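Local coordinates for SufC protein (Thermus thermophilus, PDB 2D2E) that probably hydrolyses ATP as the cytoplasmic ABC-type ATPase of the Suf system, which serves iron-sulfur cluster assembly, at residues S172-D177 against Y202-N207. Residues are numbered along the deposited sequence; the frame is centred on the assembly and turned at random. Where two conformers were deposited one is given.
Sequences SGLDID and YQRILN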
ATOM      1  N   SER A 172      -7.730   5.672  -7.797  1.00 10.90           N
ATOM      2  CA  SER A 172      -9.121   5.837  -7.359  1.00  9.29           C
ATOM      3  C   SER A 172      -9.624   7.270  -7.542  1.00 13.52           C
ATOM      4  O   SER A 172     -10.832   7.514  -7.536  1.00 13.11           O
ATOM      5  CB  SER A 172      -9.291   5.443  -5.887  1.00 16.08           C
ATOM      6  OG  SER A 172      -9.192   4.035  -5.747  1.00 12.24           O
ATOM      7  N   GLY A 173      -8.697   8.215  -7.698  1.00 11.69           N
ATOM      8  CA  GLY A 173      -9.091   9.606  -7.852  1.00  8.81           C
ATOM      9  C   GLY A 173      -9.995  10.066  -6.721  1.00 12.73           C
ATOM     10  O   GLY A 173      -9.674   9.874  -5.540  1.00 12.23           O
ATOM     11  N   LEU A 174     -11.120  10.683  -7.086  1.00 11.16           N
ATOM     12  CA  LEU A 174     -12.088  11.145  -6.092  1.00 13.73           C
ATOM     13  C   LEU A 174     -13.300  10.223  -5.973  1.00 16.12           C
ATOM     14  O   LEU A 174     -14.400  10.674  -5.611  1.00 18.90           O
ATOM     15  CB  LEU A 174     -12.542  12.579  -6.415  1.00 12.56           C
ATOM     16  CG  LEU A 174     -11.414  13.611  -6.297  1.00 16.83           C
ATOM     17  CD1 LEU A 174     -11.944  15.015  -6.663  1.00 20.58           C
ATOM     18  CD2 LEU A 174     -10.871  13.596  -4.854  1.00 20.49           C
ATOM     19  N   ASP A 175     -13.112   8.937  -6.282  1.00 14.59           N
ATOM     20  CA  ASP A 175     -14.197   7.935  -6.172  1.00 14.40           C
ATOM     21  C   ASP A 175     -14.319   7.676  -4.663  1.00 13.25           C
ATOM     22  O   ASP A 175     -13.605   6.838  -4.103  1.00 13.84           O
ATOM     23  CB  ASP A 175     -13.792   6.663  -6.927  1.00 15.68           C
ATOM     24  CG  ASP A 175     -14.802   5.532  -6.796  1.00 20.38           C
ATOM     25  OD1 ASP A 175     -15.696   5.590  -5.931  1.00 20.66           O
ATOM     26  OD2 ASP A 175     -14.671   4.560  -7.571  1.00 20.69           O
ATOM     27  N   ILE A 176     -15.233   8.394  -4.005  1.00 13.47           N
ATOM     28  CA  ILE A 176     -15.372   8.288  -2.558  1.00 12.72           C
ATOM     29  C   ILE A 176     -15.610   6.864  -2.033  1.00 15.56           C
ATOM     30  O   ILE A 176     -15.044   6.470  -1.009  1.00 14.70           O
ATOM     31  CB  ILE A 176     -16.477   9.255  -2.028  1.00 14.20           C
ATOM     32  CG1 ILE A 176     -16.177  10.700  -2.467  1.00 18.23           C
ATOM     33  CG2 ILE A 176     -16.573   9.161  -0.502  1.00 19.79           C
ATOM     34  CD1 ILE A 176     -14.758  11.224  -2.131  1.00 22.69           C
ATOM     35  N   ASP A 177     -16.440   6.087  -2.724  0.50 16.37           N
ATOM     36  CA  ASP A 177     -16.677   4.728  -2.259  0.50 18.68           C
ATOM     37  C   ASP A 177     -15.381   3.934  -2.194  0.50 17.33           C
ATOM     38  O   ASP A 177     -15.133   3.237  -1.213  0.50 15.67           O
ATOM     39  CB  ASP A 177     -17.668   3.991  -3.157  0.50 24.14           C
ATOM     40  CG  ASP A 177     -17.713   2.499  -2.858  0.50 27.91           C
ATOM     41  OD1 ASP A 177     -17.090   1.719  -3.606  0.50 30.82           O
ATOM     42  OD2 ASP A 177     -18.355   2.111  -1.861  0.50 34.59           O
ATOM     43  N   TYR A 202      -4.582  13.308  -4.596  1.00 10.63           N
ATOM     44  CA  TYR A 202      -5.577  14.131  -3.896  1.00 13.32           C
ATOM     45  C   TYR A 202      -5.522  13.910  -2.398  1.00 14.02           C
ATOM     46  O   TYR A 202      -5.246  12.814  -1.924  1.00 14.40           O
ATOM     47  CB  TYR A 202      -7.002  13.770  -4.336  1.00 14.22           C
ATOM     48  CG  TYR A 202      -7.288  14.122  -5.763  1.00 13.60           C
ATOM     49  CD1 TYR A 202      -7.456  13.122  -6.727  1.00 14.05           C
ATOM     50  CD2 TYR A 202      -7.386  15.450  -6.162  1.00 16.51           C
ATOM     51  CE1 TYR A 202      -7.721  13.438  -8.052  1.00 17.73           C
ATOM     52  CE2 TYR A 202      -7.646  15.779  -7.504  1.00 21.11           C
ATOM     53  CZ  TYR A 202      -7.813  14.766  -8.434  1.00 26.47           C
ATOM     54  OH  TYR A 202      -8.090  15.078  -9.746  1.00 29.35           O
ATOM     55  N   GLN A 203      -5.830  14.955  -1.648  1.00 12.99           N
ATOM     56  CA  GLN A 203      -5.858  14.867  -0.197  1.00 11.47           C
ATOM     57  C   GLN A 203      -7.096  14.114   0.334  1.00 15.15           C
ATOM     58  O   GLN A 203      -7.078  13.623   1.454  1.00 14.91           O
ATOM     59  CB  GLN A 203      -5.896  16.291   0.393  1.00 13.82           C
ATOM     60  CG  GLN A 203      -5.937  16.367   1.930  1.00 13.58           C
ATOM     61  CD  GLN A 203      -7.344  16.359   2.547  1.00 13.89           C
ATOM     62  OE1 GLN A 203      -8.354  16.468   1.860  1.00 18.06           O
ATOM     63  NE2 GLN A 203      -7.389  16.228   3.854  1.00 18.55           N
ATOM     64  N   ARG A 204      -8.148  14.025  -0.483  0.50 13.67           N
ATOM     65  CA  ARG A 204      -9.419  13.415  -0.060  0.50 12.51           C
ATOM     66  C   ARG A 204      -9.373  12.212   0.871  0.50 11.48           C
ATOM     67  O   ARG A 204      -9.995  12.226   1.931  0.50 13.55           O
ATOM     68  CB  ARG A 204     -10.284  13.057  -1.277  0.50 12.29           C
ATOM     69  CG  ARG A 204     -11.752  12.756  -0.921  0.50 17.78           C
ATOM     70  CD  ARG A 204     -12.419  13.964  -0.242  0.50 21.52           C
ATOM     71  NE  ARG A 204     -12.183  15.191  -1.004  0.50 23.96           N
ATOM     72  CZ  ARG A 204     -12.830  15.531  -2.115  0.50 27.61           C
ATOM     73  NH1 ARG A 204     -13.781  14.744  -2.603  0.50 33.05           N
ATOM     74  NH2 ARG A 204     -12.497  16.642  -2.759  0.50 20.59           N
ATOM     75  N   ILE A 205      -8.650  11.168   0.487  1.00 11.61           N
ATOM     76  CA  ILE A 205      -8.610   9.970   1.330  1.00 10.70           C
ATOM     77  C   ILE A 205      -8.107  10.210   2.750  1.00 12.94           C
ATOM     78  O   ILE A 205      -8.438   9.445   3.679  1.00 12.62           O
ATOM     79  CB  ILE A 205      -7.794   8.841   0.629  1.00  9.62           C
ATOM     80  CG1 ILE A 205      -8.052   7.490   1.324  1.00  9.44           C
ATOM     81  CG2 ILE A 205      -6.296   9.179   0.636  1.00 12.37           C
ATOM     82  CD1 ILE A 205      -7.435   6.298   0.572  1.00 12.40           C
ATOM     83  N   LEU A 206      -7.323  11.269   2.926  1.00 11.62           N
ATOM     84  CA  LEU A 206      -6.743  11.556   4.226  1.00 12.03           C
ATOM     85  C   LEU A 206      -7.735  12.112   5.231  1.00 13.75           C
ATOM     86  O   LEU A 206      -7.401  12.315   6.407  1.00 15.60           O
ATOM     87  CB  LEU A 206      -5.513  12.459   4.054  1.00 14.28           C
ATOM     88  CG  LEU A 206      -4.490  11.824   3.109  1.00  8.37           C
ATOM     89  CD1 LEU A 206      -3.287  12.758   2.937  1.00 10.40           C
ATOM     90  CD2 LEU A 206      -4.023  10.475   3.649  1.00 10.57           C
ATOM     91  N   ASN A 207      -8.954  12.355   4.765  1.00 13.10           N
ATOM     92  CA  ASN A 207     -10.019  12.792   5.666  1.00 13.71           C
ATOM     93  C   ASN A 207     -10.611  11.515   6.280  1.00 17.98           C
ATOM     94  O   ASN A 207     -11.271  11.569   7.333  1.00 20.75           O
ATOM     95  CB  ASN A 207     -11.092  13.547   4.896  1.00 15.67           C
ATOM     96  CG  ASN A 207     -10.600  14.888   4.401  1.00 16.70           C
ATOM     97  OD1 ASN A 207     -10.091  15.695   5.180  1.00 21.09           O
ATOM     98  ND2 ASN A 207     -10.734  15.129   3.110  1.00 22.01           N
TER
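The CA atoms of Gly-173 and Tyr-202 are 7.0 Å apart, and so are those of Leu-174 and Arg-204, where a type II' turn, Ser-172 to Asp-175, meets the loop after strand 195-199. In the ABC-ATPase fold this turn is the D-loop, SGLD, and the partner loop follows the switch histidine of the H-loop. Gly-173 suits the turn because its phi is positive, and its backbone carbon C comes within 4.0 Å of Tyr-202 CD1. Tyr-202 offers Leu-174 a flat aromatic face. Leu-174, with CG anti to its own carbonyl carbon (chi1 -65°), places CG over the centre of that face in a CH-pi contact, 4.0 Å from the ring centroid. Leu-174 CD2 sits in the corner formed by two partners, 3.7 Å from Tyr-202 CG and from Arg-204 CB. An alanine at Tyr-202 would probably leave Leu-174 CG without the face it rests on and the isobutyl group freer to turn. Arg-204 brings a long aliphatic stem as well as charge: its chain is bent at chi2 and chi3, and in the conformer given Leu-174 CD2 lies over one face of the guanidinium, toward its rim. Asp-175, at the N-cap of helix 176-189, accepts a weak hydrogen bond at OD1 from Ala-178 N, while Ile-176 in the first turn offers a long apolar branch. In that same Arg-204 conformer, Ile-176 CD1 packs 3.6 Å from Arg-204 CG.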